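Local coordinates for glycoside hydrolase family protein (Novosphingobium sp. PP1Y, PDB 6Q2F) that probably acts as an alpha-L-rhamnosidase, a glycoside hydrolase that removes terminal rhamnose from its substrates, at residues Y205-V211 and V440-S446; G210-P215 and S411-T416; A510-M516 and Y553-L557. All coordinates share one frame; numbering follows the deposited sequence.

Contact 1 (Y205-V211 and V440-S446); sequences YAGEVGV and VLRLGYS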
# COMPACT_ATOMS: atom_id res chain seq x y z
N TYR A 205 23.21 17.42 11.65
CA TYR A 205 24.51 16.91 11.22
C TYR A 205 24.80 17.45 9.83
O TYR A 205 23.94 17.40 8.95
CB TYR A 205 24.56 15.38 11.22
CG TYR A 205 25.96 14.84 11.12
CD1 TYR A 205 26.74 14.66 12.26
CD2 TYR A 205 26.51 14.52 9.89
CE1 TYR A 205 28.05 14.16 12.16
CE2 TYR A 205 27.81 14.02 9.79
CZ TYR A 205 28.57 13.83 10.92
OH TYR A 205 29.85 13.34 10.79
N ALA A 206 26.01 17.97 9.64
CA ALA A 206 26.47 18.51 8.37
C ALA A 206 27.68 17.69 7.93
O ALA A 206 28.68 17.60 8.65
CB ALA A 206 26.84 19.99 8.49
N GLY A 207 27.56 17.05 6.76
CA GLY A 207 28.65 16.29 6.19
C GLY A 207 29.14 16.93 4.91
O GLY A 207 28.50 17.82 4.34
N GLU A 208 30.28 16.44 4.45
CA GLU A 208 30.86 16.88 3.19
C GLU A 208 30.54 15.88 2.09
O GLU A 208 30.39 14.69 2.33
CB GLU A 208 32.37 17.04 3.34
CG GLU A 208 32.78 18.26 4.16
CD GLU A 208 32.34 19.56 3.52
OE1 GLU A 208 32.28 19.63 2.27
OE2 GLU A 208 32.03 20.52 4.26
N VAL A 209 30.44 16.40 0.87
CA VAL A 209 30.20 15.60 -0.33
C VAL A 209 31.31 15.80 -1.35
O VAL A 209 31.84 14.84 -1.91
CB VAL A 209 28.82 15.90 -0.94
CG1 VAL A 209 28.73 15.30 -2.32
CG2 VAL A 209 27.69 15.41 -0.02
N GLY A 210 31.66 17.05 -1.61
CA GLY A 210 32.74 17.34 -2.53
C GLY A 210 32.68 18.78 -2.99
O GLY A 210 31.77 19.54 -2.64
N VAL A 211 33.68 19.14 -3.79
CA VAL A 211 33.79 20.47 -4.37
C VAL A 211 33.97 20.30 -5.87
O VAL A 211 34.86 19.57 -6.31
CB VAL A 211 34.96 21.26 -3.76
CG1 VAL A 211 34.94 22.70 -4.24
CG2 VAL A 211 34.86 21.21 -2.26
N VAL A 440 32.12 27.64 -8.49
CA VAL A 440 32.57 26.63 -7.58
C VAL A 440 31.41 26.21 -6.72
O VAL A 440 30.80 27.00 -6.05
CB VAL A 440 33.71 27.13 -6.72
CG1 VAL A 440 34.26 26.02 -5.87
CG2 VAL A 440 34.78 27.71 -7.60
N LEU A 441 31.15 24.93 -6.75
CA LEU A 441 30.07 24.34 -6.03
C LEU A 441 30.57 23.50 -4.89
O LEU A 441 31.31 22.58 -5.08
CB LEU A 441 29.30 23.48 -7.01
CG LEU A 441 27.95 22.94 -6.70
CD1 LEU A 441 27.17 23.95 -5.94
CD2 LEU A 441 27.25 22.65 -7.99
N ARG A 442 30.13 23.83 -3.69
CA ARG A 442 30.51 23.07 -2.55
C ARG A 442 29.28 22.28 -2.16
O ARG A 442 28.30 22.82 -1.72
CB ARG A 442 31.00 23.93 -1.41
CG ARG A 442 31.41 23.10 -0.22
CD ARG A 442 32.07 23.92 0.85
NE ARG A 442 32.33 23.16 2.05
CZ ARG A 442 32.77 23.69 3.17
NH1 ARG A 442 33.00 24.97 3.25
NH2 ARG A 442 32.97 22.92 4.22
N LEU A 443 29.38 20.98 -2.33
CA LEU A 443 28.29 20.07 -1.99
C LEU A 443 28.52 19.51 -0.60
O LEU A 443 29.64 19.16 -0.24
CB LEU A 443 28.21 18.94 -3.01
CG LEU A 443 28.07 19.40 -4.46
CD1 LEU A 443 28.06 18.18 -5.38
CD2 LEU A 443 26.79 20.20 -4.61
N GLY A 444 27.44 19.43 0.17
CA GLY A 444 27.49 18.75 1.44
C GLY A 444 26.19 18.02 1.65
O GLY A 444 25.36 17.94 0.74
N TYR A 445 25.99 17.45 2.84
CA TYR A 445 24.69 16.92 3.19
C TYR A 445 24.33 17.35 4.60
O TYR A 445 25.18 17.77 5.40
CB TYR A 445 24.64 15.38 3.07
CG TYR A 445 25.44 14.62 4.10
CD1 TYR A 445 24.93 14.39 5.38
CD2 TYR A 445 26.70 14.10 3.79
CE1 TYR A 445 25.66 13.68 6.33
CE2 TYR A 445 27.43 13.38 4.72
CZ TYR A 445 26.91 13.18 5.99
OH TYR A 445 27.65 12.47 6.92
N SER A 446 23.04 17.26 4.89
CA SER A 446 22.52 17.53 6.21
C SER A 446 21.30 16.65 6.42
O SER A 446 20.88 15.92 5.51
CB SER A 446 22.22 19.02 6.38
OG SER A 446 21.14 19.40 5.55

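Contact 2 (G210-P215 and S411-T416); sequences GVLAFP and SVIDLT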
# COMPACT_ATOMS: atom_id res chain seq x y z
N GLY A 210 31.66 17.05 -1.61
CA GLY A 210 32.74 17.34 -2.53
C GLY A 210 32.68 18.78 -2.99
O GLY A 210 31.77 19.54 -2.64
N VAL A 211 33.68 19.14 -3.79
CA VAL A 211 33.79 20.47 -4.37
C VAL A 211 33.97 20.30 -5.87
O VAL A 211 34.86 19.57 -6.31
CB VAL A 211 34.96 21.26 -3.76
CG1 VAL A 211 34.94 22.70 -4.24
CG2 VAL A 211 34.86 21.21 -2.26
N LEU A 212 33.12 20.95 -6.64
CA LEU A 212 33.19 20.92 -8.08
C LEU A 212 33.33 22.34 -8.60
O LEU A 212 32.77 23.28 -8.03
CB LEU A 212 31.95 20.26 -8.69
CG LEU A 212 31.63 18.86 -8.20
CD1 LEU A 212 30.27 18.45 -8.72
CD2 LEU A 212 32.73 17.86 -8.63
N ALA A 213 34.10 22.48 -9.66
CA ALA A 213 34.22 23.75 -10.36
C ALA A 213 33.98 23.50 -11.84
O ALA A 213 34.32 22.43 -12.37
CB ALA A 213 35.58 24.40 -10.14
N PHE A 214 33.39 24.48 -12.50
CA PHE A 214 33.09 24.36 -13.91
C PHE A 214 32.93 25.75 -14.49
O PHE A 214 32.49 26.67 -13.78
CB PHE A 214 31.82 23.52 -14.14
CG PHE A 214 30.65 23.93 -13.29
CD1 PHE A 214 29.76 24.89 -13.73
CD2 PHE A 214 30.44 23.36 -12.04
CE1 PHE A 214 28.67 25.27 -12.96
CE2 PHE A 214 29.35 23.73 -11.26
CZ PHE A 214 28.47 24.70 -11.73
N PRO A 215 33.30 25.95 -15.75
CA PRO A 215 33.15 27.27 -16.36
C PRO A 215 31.69 27.57 -16.63
O PRO A 215 30.87 26.67 -16.84
CB PRO A 215 33.94 27.15 -17.67
CG PRO A 215 34.78 25.90 -17.52
CD PRO A 215 34.00 25.00 -16.63
N SER A 411 34.04 19.68 -18.74
CA SER A 411 34.61 20.87 -18.13
C SER A 411 34.60 20.83 -16.61
O SER A 411 35.31 21.61 -15.98
CB SER A 411 33.85 22.12 -18.58
OG SER A 411 33.63 22.12 -19.97
N VAL A 412 33.78 19.96 -16.01
CA VAL A 412 33.64 19.98 -14.56
C VAL A 412 34.89 19.39 -13.92
O VAL A 412 35.36 18.32 -14.31
CB VAL A 412 32.39 19.21 -14.11
CG1 VAL A 412 32.32 19.17 -12.58
CG2 VAL A 412 31.14 19.86 -14.70
N ILE A 413 35.42 20.09 -12.92
CA ILE A 413 36.64 19.70 -12.23
C ILE A 413 36.31 19.35 -10.79
O ILE A 413 35.55 20.07 -10.12
CB ILE A 413 37.70 20.82 -12.28
CG1 ILE A 413 38.12 21.11 -13.72
CG2 ILE A 413 38.92 20.44 -11.47
CD1 ILE A 413 39.01 22.33 -13.84
N ASP A 414 36.89 18.26 -10.31
CA ASP A 414 36.72 17.82 -8.93
C ASP A 414 37.82 18.43 -8.08
O ASP A 414 38.95 17.96 -8.10
CB ASP A 414 36.75 16.30 -8.85
CG ASP A 414 36.36 15.78 -7.49
OD1 ASP A 414 36.31 16.59 -6.53
OD2 ASP A 414 36.11 14.57 -7.36
N LEU A 415 37.47 19.45 -7.30
CA LEU A 415 38.40 20.11 -6.39
C LEU A 415 38.31 19.59 -4.96
O LEU A 415 38.77 20.27 -4.04
CB LEU A 415 38.15 21.62 -6.39
CG LEU A 415 38.28 22.35 -7.72
CD1 LEU A 415 37.95 23.83 -7.54
CD2 LEU A 415 39.68 22.17 -8.25
N THR A 416 37.74 18.40 -4.74
CA THR A 416 37.54 17.91 -3.38
C THR A 416 38.85 17.88 -2.61
O THR A 416 38.92 18.32 -1.45
CB THR A 416 36.88 16.54 -3.41
OG1 THR A 416 35.64 16.63 -4.12
CG2 THR A 416 36.59 16.05 -2.00

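Contact 3 (A510-M516 and Y553-L557); sequences ANWTPRM and YRRTL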
# COMPACT_ATOMS: atom_id res chain seq x y z
N ALA A 510 14.67 11.83 1.09
CA ALA A 510 16.12 11.83 1.23
C ALA A 510 16.77 11.52 -0.12
O ALA A 510 16.25 10.72 -0.91
CB ALA A 510 16.55 10.80 2.27
N ASN A 511 17.90 12.17 -0.40
CA ASN A 511 18.51 11.97 -1.71
C ASN A 511 20.03 11.99 -1.65
O ASN A 511 20.68 12.32 -2.65
CB ASN A 511 18.03 13.03 -2.71
CG ASN A 511 18.56 14.44 -2.40
OD1 ASN A 511 19.21 14.67 -1.38
ND2 ASN A 511 18.27 15.38 -3.29
N TRP A 512 20.62 11.69 -0.49
CA TRP A 512 22.06 11.52 -0.42
C TRP A 512 22.39 10.40 0.56
O TRP A 512 21.68 10.16 1.54
CB TRP A 512 22.81 12.80 0.01
CG TRP A 512 24.29 12.55 0.10
CD1 TRP A 512 25.01 12.34 1.23
CD2 TRP A 512 25.20 12.38 -0.99
NE1 TRP A 512 26.32 12.10 0.92
CE2 TRP A 512 26.46 12.10 -0.44
CE3 TRP A 512 25.06 12.46 -2.39
CZ2 TRP A 512 27.59 11.91 -1.24
CZ3 TRP A 512 26.18 12.25 -3.17
CH2 TRP A 512 27.43 11.99 -2.59
N THR A 513 23.48 9.70 0.27
CA THR A 513 24.02 8.73 1.20
C THR A 513 25.51 8.67 0.91
O THR A 513 25.93 8.90 -0.23
CB THR A 513 23.33 7.35 1.04
OG1 THR A 513 23.61 6.51 2.17
CG2 THR A 513 23.76 6.64 -0.25
N PRO A 514 26.35 8.42 1.92
CA PRO A 514 27.80 8.69 1.75
C PRO A 514 28.47 7.90 0.62
O PRO A 514 29.36 8.44 -0.04
CB PRO A 514 28.38 8.33 3.13
CG PRO A 514 27.25 8.66 4.08
CD PRO A 514 25.99 8.17 3.33
N ARG A 515 28.04 6.67 0.34
CA ARG A 515 28.62 5.87 -0.73
C ARG A 515 27.97 6.14 -2.08
O ARG A 515 28.26 5.42 -3.04
CB ARG A 515 28.52 4.38 -0.41
CG ARG A 515 29.24 3.96 0.88
CD ARG A 515 29.07 2.46 1.12
NE ARG A 515 29.87 1.98 2.25
CZ ARG A 515 30.82 1.05 2.15
NH1 ARG A 515 31.08 0.49 0.97
NH2 ARG A 515 31.50 0.67 3.23
N MSE A 516 27.12 7.16 -2.18
CA MSE A 516 26.32 7.40 -3.40
C MSE A 516 27.12 7.39 -4.72
O MSE A 516 26.66 6.80 -5.71
CB MSE A 516 25.60 8.74 -3.27
CG MSE A 516 24.65 9.01 -4.39
SE MSE A 516 23.13 7.81 -4.30
CE MSE A 516 22.35 8.26 -6.00
N TYR A 553 19.89 9.14 -11.23
CA TYR A 553 20.14 9.40 -9.82
C TYR A 553 18.98 8.91 -8.97
O TYR A 553 19.17 8.20 -7.99
CB TYR A 553 20.41 10.89 -9.61
CG TYR A 553 20.99 11.21 -8.26
CD1 TYR A 553 22.37 11.21 -8.06
CD2 TYR A 553 20.17 11.52 -7.18
CE1 TYR A 553 22.91 11.51 -6.83
CE2 TYR A 553 20.70 11.81 -5.93
CZ TYR A 553 22.08 11.81 -5.77
OH TYR A 553 22.62 12.10 -4.54
N ARG A 554 17.75 9.26 -9.37
CA ARG A 554 16.57 8.76 -8.67
C ARG A 554 16.55 7.24 -8.69
O ARG A 554 16.18 6.61 -7.70
CB ARG A 554 15.29 9.32 -9.29
CG ARG A 554 15.13 10.84 -9.08
CD ARG A 554 13.71 11.28 -9.43
NE ARG A 554 13.34 10.82 -10.76
CZ ARG A 554 13.68 11.45 -11.89
NH1 ARG A 554 14.38 12.57 -11.85
NH2 ARG A 554 13.30 10.95 -13.05
N ARG A 555 16.98 6.64 -9.81
CA ARG A 555 16.92 5.19 -9.90
C ARG A 555 17.93 4.54 -8.97
O ARG A 555 17.68 3.47 -8.40
CB ARG A 555 17.16 4.75 -11.35
CG ARG A 555 17.13 3.24 -11.53
CD ARG A 555 16.84 2.87 -12.96
NE ARG A 555 16.85 1.43 -13.16
CZ ARG A 555 16.40 0.83 -14.26
NH1 ARG A 555 15.90 1.56 -15.24
NH2 ARG A 555 16.44 -0.50 -14.36
N THR A 556 19.07 5.18 -8.78
CA THR A 556 20.04 4.63 -7.84
C THR A 556 19.50 4.66 -6.42
O THR A 556 19.71 3.72 -5.64
CB THR A 556 21.35 5.41 -7.95
OG1 THR A 556 21.85 5.29 -9.30
CG2 THR A 556 22.39 4.88 -6.98
N LEU A 557 18.81 5.74 -6.05
CA LEU A 557 18.22 5.80 -4.72
C LEU A 557 17.19 4.68 -4.55
O LEU A 557 17.17 3.99 -3.52
CB LEU A 557 17.58 7.17 -4.49
CG LEU A 557 18.47 8.42 -4.53
CD1 LEU A 557 17.64 9.69 -4.56
CD2 LEU A 557 19.39 8.42 -3.31

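Contact 1 (Y205-V211 and V440-S446)
Val440 packs its CG1 on Val211 CG1 at 3.8 Å, near one end of an antiparallel strand pair interrupted by a classic beta bulge. The pair lies in the middle of a four-stranded sheet. Leu441 follows, and its O receives a CA-H...O contact from Val211 CA. Arg442 has CG anti to the backbone N (chi1 -180°) and runs extended to NE, which carries its guanidinium to Glu208. NH2 of Arg442 forms a salt bridge with Glu208 OE2 at 2.6 Å. OE2 lies near the guanidinium plane but is met from above its own carboxylate plane, and the two planes are 31° apart. Leu443 sits at the bulge. Leu443 O accepts from Val209 N at 3.1 Å and Gly210 N at 3.2 Å, both on one face of the carbonyl, while Leu443 N bonds Gly210 O. Gly444 lies against Glu208, its CA close to Gly207 O. Tyr445 exchanges two backbone bonds with Gly207 and lays its ring over that glycine. Gly207 CA stands 3.6 Å from the centroid of the Tyr445 ring in a CH-pi contact. Tyr445 OH reaches the edge of the Tyr205 ring, 3.3 Å from Tyr205 CE2. With an alanine in place of Tyr445, Gly207 would probably lose its cover and the Tyr205 ring would be freer to turn. Finally, Ser446 CA comes within 3.1 Å of Tyr205 O.

Contact 2 (G210-P215 and S411-T416)
Thr416 places OG1 beside its own backbone N, anti to the carbonyl carbon (chi1 -58°), where it can accept a bond from Val211 N. Asp414 swings CG anti to its backbone N (chi1 -171°), which brings OD1 round to the same threonine. Thr416 OG1 donates to Asp414 OD1 at 2.5 Å on the syn lone pair. Thr416 N also bonds OD1, from the anti side and somewhat out of the carboxylate plane, and closes an Asx turn. The bond from Val211 N to Thr416 OG1 is longer, 3.2 Å, but nearly straight. Next to it, Leu415 N donates to Val211 O at 2.8 Å.

Farther along, the chains form a short antiparallel strand pair at the edge of the sheet. Ala213 and Ile413 are its hydrogen-bonded pair. Ile413 N meets Ala213 O at 2.6 Å, almost in line with the carbonyl, and Ala213 N returns a bond to Ile413 O. Ala213 CB also touches Leu415 CD1 at 3.6 Å. Beyond this pair, Val412 divides its branches: CG1 lies against Leu212 CB and CG2 against Phe214 CB. Pro215 CD and Ser411 CB end the contact in tight packing, 3.5 Å apart.

Asp414 OD2 has a second partner, Arg529, in a salt bridge. Two donors on OD1 and an arginine on OD2 would probably favour a charged carboxylate. The Thr416 hydroxyl, giving its proton to Asp414 and accepting from Val211, links that charge to the strand backbone.

Contact 3 (A510-M516 and Y553-L557)
Met516, a selenomethionine in this crystal, lays its CE over one face of the Tyr553 ring. Met516 CE stands 3.5 Å from the centroid of the Tyr553 ring, 16° off the ring normal, in a CH-pi contact. Met516 SE lies farther off and oblique to the ring, 4.8 Å from the Tyr553 centroid, which makes the pair a Met-aromatic contact. The Met516 chain leaves with CG anti to the backbone N (chi1 -174°) and bends at chi2 (69°), and this fold brings the methyl onto the helix. Met516 CE also rests on Thr556 CG2 at 3.5 Å. Met516 SE lies 3.9 Å from Leu557 CD2, with the two side chains crossing at about a right angle.

The other end of the tyrosine is fixed by a polar bond. Tyr553 OH donates to Asn511 O at 2.7 Å, only slightly tilted from the carbonyl plane, and this satisfies a backbone oxygen of a buried loop residue. The bond and the methyl together help hold the ring in place and limit its turning. Tyr553 OH also sits at the edge of the Trp512 ring, 3.3 Å from Trp512 CE3. Met516 CB covers part of one face of that indole. Leu557 CD1 completes the packing against Asn511 CA and CB. The Asn511 amide itself bonds Leu153 N and Ala386 O.

A type I turn from Thr513 to Met516 leads the loop into helix 516-524, with Arg515 at the N-cap position. The loop follows strand 497-502, and helix 543-575 leads on to the parallel neighbour 579-582. This packing of loop on helix therefore belongs to a beta-alpha-beta crossover of the (beta/alpha)8 barrel.

Contacts 1 and 2 lie in one antiparallel sheet, with centres about 13 Å apart. Strand 206-217 runs through both, pairing with 436-447 on one edge and 413-414 on the other. Gly210 and Val211 serve both contacts, and Leu441 N probably bonds Leu212 O where they meet. Along the chain, 411-416 falls between the two segments of contact 1. Contact 3 comes later and belongs to the barrel. Its centre is about 14 Å from that of contact 1 and about 20 Å from that of contact 2, which it does not touch. Trp512 makes the join, resting on Tyr445 and Val209. The three contacts thus trace a path from the sheet edge to the barrel's outer helix layer.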